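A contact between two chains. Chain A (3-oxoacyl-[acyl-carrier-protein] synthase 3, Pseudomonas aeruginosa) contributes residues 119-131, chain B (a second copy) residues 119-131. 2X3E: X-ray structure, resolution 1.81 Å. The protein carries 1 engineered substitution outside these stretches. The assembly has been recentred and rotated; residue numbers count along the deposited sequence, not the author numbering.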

# COMPACT_ATOMS: atom_id res chain seq x y z
N LEU A 119 -0.43 8.57 6.91
CA LEU A 119 -1.18 9.79 7.27
C LEU A 119 -1.48 10.65 6.04
O LEU A 119 -2.58 11.21 5.92
CB LEU A 119 -0.41 10.61 8.31
CG LEU A 119 -0.38 10.04 9.72
CD1 LEU A 119 0.67 10.77 10.55
CD2 LEU A 119 -1.77 10.16 10.38
N ALA A 120 -0.51 10.76 5.14
CA ALA A 120 -0.71 11.46 3.88
C ALA A 120 -1.83 10.81 3.07
O ALA A 120 -2.71 11.50 2.55
CB ALA A 120 0.59 11.46 3.06
N SER A 121 -1.79 9.49 2.97
CA SER A 121 -2.76 8.75 2.15
C SER A 121 -4.16 8.81 2.74
O SER A 121 -5.12 9.17 2.04
CB SER A 121 -2.31 7.30 1.95
OG SER A 121 -3.20 6.62 1.07
N VAL A 122 -4.29 8.46 4.02
CA VAL A 122 -5.60 8.48 4.67
C VAL A 122 -6.12 9.91 4.84
O VAL A 122 -7.29 10.19 4.57
CB VAL A 122 -5.59 7.75 6.02
CG1 VAL A 122 -6.93 7.91 6.70
CG2 VAL A 122 -5.27 6.28 5.82
N GLY A 123 -5.25 10.82 5.28
CA GLY A 123 -5.60 12.23 5.37
C GLY A 123 -6.11 12.79 4.06
O GLY A 123 -7.09 13.54 4.05
N SER A 124 -5.45 12.44 2.95
CA SER A 124 -5.87 12.92 1.63
C SER A 124 -7.21 12.32 1.22
O SER A 124 -8.03 13.01 0.61
CB SER A 124 -4.80 12.62 0.57
OG SER A 124 -3.65 13.43 0.80
N LEU A 125 -7.43 11.04 1.53
CA LEU A 125 -8.70 10.39 1.24
C LEU A 125 -9.85 11.12 1.93
O LEU A 125 -10.91 11.32 1.34
CB LEU A 125 -8.69 8.92 1.68
CG LEU A 125 -7.92 7.93 0.82
CD1 LEU A 125 -7.75 6.60 1.59
CD2 LEU A 125 -8.61 7.70 -0.50
N ILE A 126 -9.62 11.54 3.17
CA ILE A 126 -10.62 12.28 3.93
C ILE A 126 -10.81 13.68 3.34
O ILE A 126 -11.93 14.11 3.10
CB ILE A 126 -10.26 12.36 5.44
CG1 ILE A 126 -10.46 11.00 6.10
CG2 ILE A 126 -11.11 13.42 6.15
CD1 ILE A 126 -9.80 10.89 7.47
N SER A 127 -9.70 14.38 3.09
CA SER A 127 -9.76 15.74 2.52
C SER A 127 -10.48 15.77 1.18
O SER A 127 -11.27 16.67 0.92
CB SER A 127 -8.36 16.33 2.36
OG SER A 127 -7.78 16.59 3.62
N ALA A 128 -10.23 14.76 0.34
CA ALA A 128 -10.84 14.66 -0.99
C ALA A 128 -12.30 14.20 -0.97
O ALA A 128 -12.95 14.16 -2.03
CB ALA A 128 -10.02 13.72 -1.88
N GLY A 129 -12.81 13.83 0.20
CA GLY A 129 -14.21 13.43 0.36
C GLY A 129 -14.52 11.97 0.06
O GLY A 129 -15.68 11.60 -0.12
N LEU A 130 -13.49 11.13 0.01
CA LEU A 130 -13.68 9.69 -0.26
C LEU A 130 -13.94 8.91 1.03
O LEU A 130 -14.34 7.74 0.98
CB LEU A 130 -12.47 9.11 -1.00
CG LEU A 130 -12.51 9.21 -2.53
CD1 LEU A 130 -13.02 10.55 -3.00
CD2 LEU A 130 -11.15 8.92 -3.13
N ALA A 131 -13.71 9.56 2.16
CA ALA A 131 -14.01 9.02 3.48
C ALA A 131 -14.23 10.19 4.43
O ALA A 131 -13.62 11.24 4.24
CB ALA A 131 -12.86 8.14 3.97
N LEU B 119 -6.30 4.48 -7.91
CA LEU B 119 -6.85 5.72 -8.44
C LEU B 119 -7.42 6.58 -7.31
O LEU B 119 -7.29 7.80 -7.33
CB LEU B 119 -7.93 5.44 -9.48
CG LEU B 119 -7.47 4.99 -10.87
CD1 LEU B 119 -8.70 4.54 -11.70
CD2 LEU B 119 -6.73 6.12 -11.58
N ALA B 120 -8.06 5.93 -6.33
CA ALA B 120 -8.59 6.62 -5.16
C ALA B 120 -7.47 7.28 -4.35
O ALA B 120 -7.57 8.45 -3.99
CB ALA B 120 -9.38 5.65 -4.26
N SER B 121 -6.40 6.54 -4.10
CA SER B 121 -5.30 7.04 -3.28
C SER B 121 -4.55 8.15 -4.01
O SER B 121 -4.38 9.25 -3.48
CB SER B 121 -4.34 5.90 -2.90
OG SER B 121 -3.30 6.38 -2.06
N VAL B 122 -4.13 7.87 -5.24
CA VAL B 122 -3.36 8.83 -6.03
C VAL B 122 -4.21 10.05 -6.37
O VAL B 122 -3.73 11.18 -6.28
CB VAL B 122 -2.80 8.20 -7.32
CG1 VAL B 122 -2.07 9.23 -8.14
CG2 VAL B 122 -1.87 7.03 -6.98
N GLY B 123 -5.46 9.81 -6.75
CA GLY B 123 -6.38 10.90 -7.08
C GLY B 123 -6.59 11.83 -5.89
O GLY B 123 -6.61 13.06 -6.04
N SER B 124 -6.71 11.24 -4.71
CA SER B 124 -6.90 12.00 -3.48
C SER B 124 -5.65 12.77 -3.08
O SER B 124 -5.76 13.90 -2.61
CB SER B 124 -7.35 11.08 -2.35
OG SER B 124 -8.64 10.57 -2.63
N LEU B 125 -4.47 12.18 -3.28
CA LEU B 125 -3.21 12.89 -3.02
C LEU B 125 -3.12 14.17 -3.85
O LEU B 125 -2.72 15.23 -3.35
CB LEU B 125 -1.99 12.00 -3.29
CG LEU B 125 -1.74 10.88 -2.28
CD1 LEU B 125 -0.71 9.87 -2.80
CD2 LEU B 125 -1.30 11.46 -0.96
N ILE B 126 -3.53 14.07 -5.12
CA ILE B 126 -3.55 15.21 -6.03
C ILE B 126 -4.63 16.20 -5.62
O ILE B 126 -4.35 17.39 -5.48
CB ILE B 126 -3.78 14.75 -7.50
CG1 ILE B 126 -2.55 14.00 -8.00
CG2 ILE B 126 -4.06 15.93 -8.40
CD1 ILE B 126 -2.74 13.36 -9.38
N SER B 127 -5.86 15.72 -5.42
CA SER B 127 -6.97 16.58 -5.00
C SER B 127 -6.67 17.35 -3.71
O SER B 127 -7.04 18.52 -3.60
CB SER B 127 -8.26 15.78 -4.83
OG SER B 127 -8.75 15.32 -6.07
N ALA B 128 -6.00 16.70 -2.76
CA ALA B 128 -5.64 17.31 -1.47
C ALA B 128 -4.42 18.24 -1.55
O ALA B 128 -4.13 18.94 -0.59
CB ALA B 128 -5.40 16.23 -0.41
N GLY B 129 -3.72 18.23 -2.68
CA GLY B 129 -2.60 19.13 -2.91
C GLY B 129 -1.25 18.62 -2.45
O GLY B 129 -0.30 19.41 -2.30
N LEU B 130 -1.14 17.31 -2.23
CA LEU B 130 0.13 16.70 -1.83
C LEU B 130 0.99 16.34 -3.04
O LEU B 130 2.20 16.12 -2.91
CB LEU B 130 -0.11 15.47 -0.96
CG LEU B 130 -0.37 15.75 0.51
CD1 LEU B 130 -1.45 16.80 0.70
CD2 LEU B 130 -0.72 14.48 1.27
N ALA B 131 0.35 16.25 -4.21
CA ALA B 131 1.03 16.06 -5.49
C ALA B 131 0.27 16.82 -6.58
O ALA B 131 -0.94 17.00 -6.50
CB ALA B 131 1.12 14.57 -5.83
O HOH W 1 -4.58 8.83 -0.62

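The same helix from each chain crosses its copy at 75°, with the axes 7.9 Å apart at closest approach, close packing that small residues allow: the CA atoms of Ser A124 and Ser B124 lie 5.3 Å from each other. Around this crossing the apolar contacts come in near-symmetric pairs. Leu A130 CD2 lies 3.9 Å from Ala B120 CB, and Leu B130 CD2 lies 3.7 Å from Ala A120 CB. The CA-to-CB bonds of Leu A125 and Leu B125 point sideways, yet the ends of the side chains come nearer, placing Leu A125 CD2 3.7 Å from Ala B120 O and Leu B125 CD2 3.8 Å from Ala A120 O. The CA-to-CB bonds of Ser A124 and Ser B124 point toward the partner, but the hydroxyls bond within their own helices, Ser A124 OG donating to Ala A120 O (2.8 Å) and Ser B124 OG to Ala B120 O (2.7 Å). With its proton so directed, each hydroxyl can pack against carbon: Ser A124 OG is 3.5 Å from Ala B128 CB, as is Ser B124 OG from Ala A128 CB. At the polar edge, Ser A121 OG and Ser B121 OG approach to 3.1 Å. Water 1 bridges the chains there, its O donating to Ser A121 O (2.7 Å) and Ser B121 O (2.9 Å).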